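Local coordinates for ubiquitin-like-specific protease 2 (Saccharomyces cerevisiae, PDB 5LNB), which cleaves SUMO from modified proteins as a cysteine protease of the C48 (Ulp1-like) family, this chain holding its catalytic domain, at residues L18-K26 and L272-L283. Sequence-based numbering, arbitrary orientation.
Sequences LFKPSLCYK and LKLLQLNYISYL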
# COMPACT_ATOMS: atom_id res chain seq x y z
N LEU A 18 -17.19 -21.69 0.80
CA LEU A 18 -15.99 -22.48 0.60
C LEU A 18 -14.97 -21.72 -0.25
O LEU A 18 -15.26 -21.29 -1.36
CB LEU A 18 -16.32 -23.83 -0.05
CG LEU A 18 -17.36 -24.73 0.63
CD1 LEU A 18 -17.62 -25.97 -0.22
CD2 LEU A 18 -16.94 -25.14 2.03
N PHE A 19 -13.77 -21.54 0.31
CA PHE A 19 -12.62 -20.96 -0.40
C PHE A 19 -11.45 -21.92 -0.20
O PHE A 19 -10.47 -21.61 0.47
CB PHE A 19 -12.30 -19.56 0.10
CG PHE A 19 -11.32 -18.81 -0.76
CD1 PHE A 19 -11.73 -18.18 -1.92
CD2 PHE A 19 -9.99 -18.70 -0.38
CE1 PHE A 19 -10.84 -17.48 -2.71
CE2 PHE A 19 -9.09 -17.99 -1.17
CZ PHE A 19 -9.51 -17.38 -2.33
N LYS A 20 -11.58 -23.11 -0.79
CA LYS A 20 -10.76 -24.24 -0.48
C LYS A 20 -10.54 -25.01 -1.78
O LYS A 20 -11.52 -25.33 -2.48
CB LYS A 20 -11.45 -25.12 0.57
CG LYS A 20 -10.53 -25.96 1.42
CD LYS A 20 -11.34 -26.83 2.38
CE LYS A 20 -10.64 -28.16 2.67
NZ LYS A 20 -11.48 -29.06 3.52
N PRO A 21 -9.29 -25.31 -2.15
CA PRO A 21 -8.08 -24.99 -1.37
C PRO A 21 -7.76 -23.50 -1.29
O PRO A 21 -8.34 -22.67 -2.00
CB PRO A 21 -6.98 -25.73 -2.13
CG PRO A 21 -7.47 -25.79 -3.53
CD PRO A 21 -8.96 -25.96 -3.43
N SER A 22 -6.82 -23.16 -0.42
CA SER A 22 -6.38 -21.77 -0.33
C SER A 22 -5.72 -21.35 -1.64
O SER A 22 -5.04 -22.14 -2.29
CB SER A 22 -5.41 -21.60 0.83
OG SER A 22 -5.99 -22.09 2.03
N LEU A 23 -5.93 -20.10 -2.02
CA LEU A 23 -5.25 -19.55 -3.18
C LEU A 23 -3.75 -19.43 -2.90
O LEU A 23 -3.33 -18.88 -1.88
CB LEU A 23 -5.82 -18.18 -3.54
CG LEU A 23 -5.03 -17.37 -4.56
CD1 LEU A 23 -4.92 -18.12 -5.89
CD2 LEU A 23 -5.67 -16.00 -4.74
N CYS A 24 -2.95 -19.95 -3.82
CA CYS A 24 -1.51 -19.78 -3.80
C CYS A 24 -1.14 -19.03 -5.08
O CYS A 24 -1.27 -19.57 -6.18
CB CYS A 24 -0.80 -21.13 -3.71
SG CYS A 24 0.96 -20.98 -3.48
N TYR A 25 -0.69 -17.79 -4.95
CA TYR A 25 -0.45 -16.94 -6.10
C TYR A 25 1.03 -16.60 -6.19
O TYR A 25 1.65 -16.21 -5.19
CB TYR A 25 -1.29 -15.67 -6.02
CG TYR A 25 -1.38 -14.95 -7.34
CD1 TYR A 25 -0.52 -13.89 -7.65
CD2 TYR A 25 -2.31 -15.34 -8.30
CE1 TYR A 25 -0.60 -13.24 -8.87
CE2 TYR A 25 -2.40 -14.70 -9.51
CZ TYR A 25 -1.55 -13.65 -9.79
OH TYR A 25 -1.66 -13.04 -11.01
N LYS A 26 1.59 -16.72 -7.40
CA LYS A 26 3.01 -16.51 -7.67
C LYS A 26 3.17 -15.25 -8.52
O LYS A 26 2.67 -15.20 -9.66
CB LYS A 26 3.59 -17.72 -8.40
CG LYS A 26 2.64 -18.31 -9.46
CD LYS A 26 3.30 -19.43 -10.28
CE LYS A 26 2.31 -20.11 -11.24
NZ LYS A 26 1.37 -21.08 -10.57
N LEU A 272 -10.41 -12.26 -6.26
CA LEU A 272 -9.79 -13.37 -5.56
C LEU A 272 -10.45 -14.69 -5.95
O LEU A 272 -9.77 -15.65 -6.35
CB LEU A 272 -9.89 -13.15 -4.05
CG LEU A 272 -8.77 -12.34 -3.42
CD1 LEU A 272 -8.99 -12.22 -1.91
CD2 LEU A 272 -7.42 -13.02 -3.71
N LYS A 273 -11.78 -14.75 -5.86
CA LYS A 273 -12.51 -15.95 -6.24
C LYS A 273 -12.08 -16.43 -7.62
O LYS A 273 -11.85 -17.63 -7.83
CB LYS A 273 -14.01 -15.67 -6.21
CG LYS A 273 -14.86 -16.93 -6.36
CD LYS A 273 -14.50 -17.93 -5.27
CE LYS A 273 -14.91 -19.35 -5.63
NZ LYS A 273 -14.36 -20.31 -4.64
N LEU A 274 -11.94 -15.51 -8.56
CA LEU A 274 -11.53 -15.87 -9.91
C LEU A 274 -10.10 -16.42 -9.92
O LEU A 274 -9.83 -17.45 -10.55
CB LEU A 274 -11.66 -14.65 -10.82
CG LEU A 274 -11.47 -14.77 -12.33
CD1 LEU A 274 -11.82 -16.16 -12.84
CD2 LEU A 274 -12.35 -13.71 -13.01
N LEU A 275 -9.18 -15.74 -9.23
CA LEU A 275 -7.81 -16.24 -9.14
C LEU A 275 -7.77 -17.65 -8.54
O LEU A 275 -6.93 -18.47 -8.93
CB LEU A 275 -6.95 -15.29 -8.31
CG LEU A 275 -6.63 -13.92 -8.92
CD1 LEU A 275 -5.75 -13.10 -7.98
CD2 LEU A 275 -5.96 -14.06 -10.28
N GLN A 276 -8.67 -17.93 -7.59
CA GLN A 276 -8.71 -19.26 -6.99
C GLN A 276 -9.19 -20.29 -7.99
O GLN A 276 -8.63 -21.39 -8.09
CB GLN A 276 -9.62 -19.23 -5.76
CG GLN A 276 -9.41 -20.37 -4.80
CD GLN A 276 -10.70 -21.09 -4.49
OE1 GLN A 276 -11.74 -20.78 -5.07
NE2 GLN A 276 -10.64 -22.06 -3.59
N LEU A 277 -10.23 -19.95 -8.76
CA LEU A 277 -10.76 -20.89 -9.74
C LEU A 277 -9.71 -21.26 -10.77
O LEU A 277 -9.60 -22.43 -11.16
CB LEU A 277 -12.01 -20.31 -10.39
CG LEU A 277 -13.21 -20.27 -9.44
CD1 LEU A 277 -14.40 -19.54 -10.06
CD2 LEU A 277 -13.60 -21.70 -9.05
N ASN A 278 -8.93 -20.28 -11.22
CA ASN A 278 -7.85 -20.62 -12.15
C ASN A 278 -6.81 -21.50 -11.49
O ASN A 278 -6.31 -22.46 -12.09
CB ASN A 278 -7.22 -19.34 -12.71
CG ASN A 278 -8.22 -18.50 -13.47
OD1 ASN A 278 -9.24 -19.00 -13.94
ND2 ASN A 278 -7.93 -17.21 -13.61
N TYR A 279 -6.46 -21.21 -10.23
CA TYR A 279 -5.52 -22.04 -9.49
C TYR A 279 -6.02 -23.48 -9.40
O TYR A 279 -5.26 -24.43 -9.62
CB TYR A 279 -5.29 -21.45 -8.10
CG TYR A 279 -4.35 -22.22 -7.20
CD1 TYR A 279 -3.03 -22.46 -7.58
CD2 TYR A 279 -4.77 -22.67 -5.95
CE1 TYR A 279 -2.16 -23.16 -6.75
CE2 TYR A 279 -3.91 -23.36 -5.11
CZ TYR A 279 -2.61 -23.60 -5.51
OH TYR A 279 -1.76 -24.29 -4.67
N ILE A 280 -7.29 -23.66 -9.06
CA ILE A 280 -7.86 -25.01 -9.02
C ILE A 280 -7.72 -25.68 -10.38
O ILE A 280 -7.34 -26.85 -10.48
CB ILE A 280 -9.33 -24.97 -8.57
CG1 ILE A 280 -9.43 -24.62 -7.09
CG2 ILE A 280 -10.00 -26.31 -8.85
CD1 ILE A 280 -10.85 -24.33 -6.64
N SER A 281 -8.04 -24.95 -11.46
CA SER A 281 -7.86 -25.53 -12.78
C SER A 281 -6.42 -25.96 -12.99
O SER A 281 -6.15 -27.07 -13.47
CB SER A 281 -8.28 -24.55 -13.87
OG SER A 281 -9.68 -24.36 -13.84
N TYR A 282 -5.47 -25.10 -12.60
CA TYR A 282 -4.07 -25.49 -12.68
C TYR A 282 -3.81 -26.77 -11.89
O TYR A 282 -3.19 -27.70 -12.39
CB TYR A 282 -3.18 -24.35 -12.19
CG TYR A 282 -1.77 -24.81 -11.90
CD1 TYR A 282 -0.89 -25.11 -12.93
CD2 TYR A 282 -1.34 -24.96 -10.59
CE1 TYR A 282 0.40 -25.55 -12.66
CE2 TYR A 282 -0.05 -25.40 -10.31
CZ TYR A 282 0.82 -25.69 -11.35
OH TYR A 282 2.10 -26.13 -11.09
N LEU A 283 -4.28 -26.83 -10.64
CA LEU A 283 -4.02 -28.00 -9.81
C LEU A 283 -4.60 -29.26 -10.43
O LEU A 283 -3.98 -30.33 -10.38
CB LEU A 283 -4.58 -27.80 -8.40
CG LEU A 283 -3.86 -26.80 -7.48
CD1 LEU A 283 -4.60 -26.65 -6.15
CD2 LEU A 283 -2.42 -27.18 -7.25
O HOH W 1 -13.89 -23.06 -3.46
O HOH W 2 -3.33 -24.36 -1.57
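Gln-276 reaches from helix 264-285 into the loop ahead of strand 23-26, its NE2 giving a nearly straight hydrogen bond (168°) to Pro-21 O at 2.9 Å, in the plane of both the amide and the carbonyl. Lys-273, its chain bent at chi2, brings NZ back to Gln-276 OE1 at 2.7 Å, fixing which way round the amide sits. Phe-19 lies against this amide, the planes 15° apart, and Gln-276 CG stands 4.1 Å from the ring centroid in a CH-pi contact. Replacing Gln-276 with alanine would probably leave Pro-21 O without this donor and Lys-273 NZ without its acceptor, and strip the CG and amide from the Phe-19 face.

The apolar contacts centre on Leu-23, whose CD2 meets Leu-272 CD2 at 3.6 Å while CD1 lies over the helix backbone at Leu-275 O. Tyr-279, with CG anti to its N, extends its ring against the strand backbone, sandwiched between Cys-24 N on one face and Leu-283 on the other. Pro-21, after a cis peptide, sets CD against Ile-280 CG1 at 3.9 Å. Farther out, Lys-26 NZ sits over the Tyr-282 face, a cation-pi contact 4.7 Å from the centroid.

This is structural packing: the first modelled residues lie on a long helix near the C-terminus. Strand 23-26 crosses the 272-283 segment almost perpendicularly (88°) and pairs antiparallel with strand 32-35; the Leu-272 side chain also packs on helix 51-67, and Pro-21 on helix 289-294.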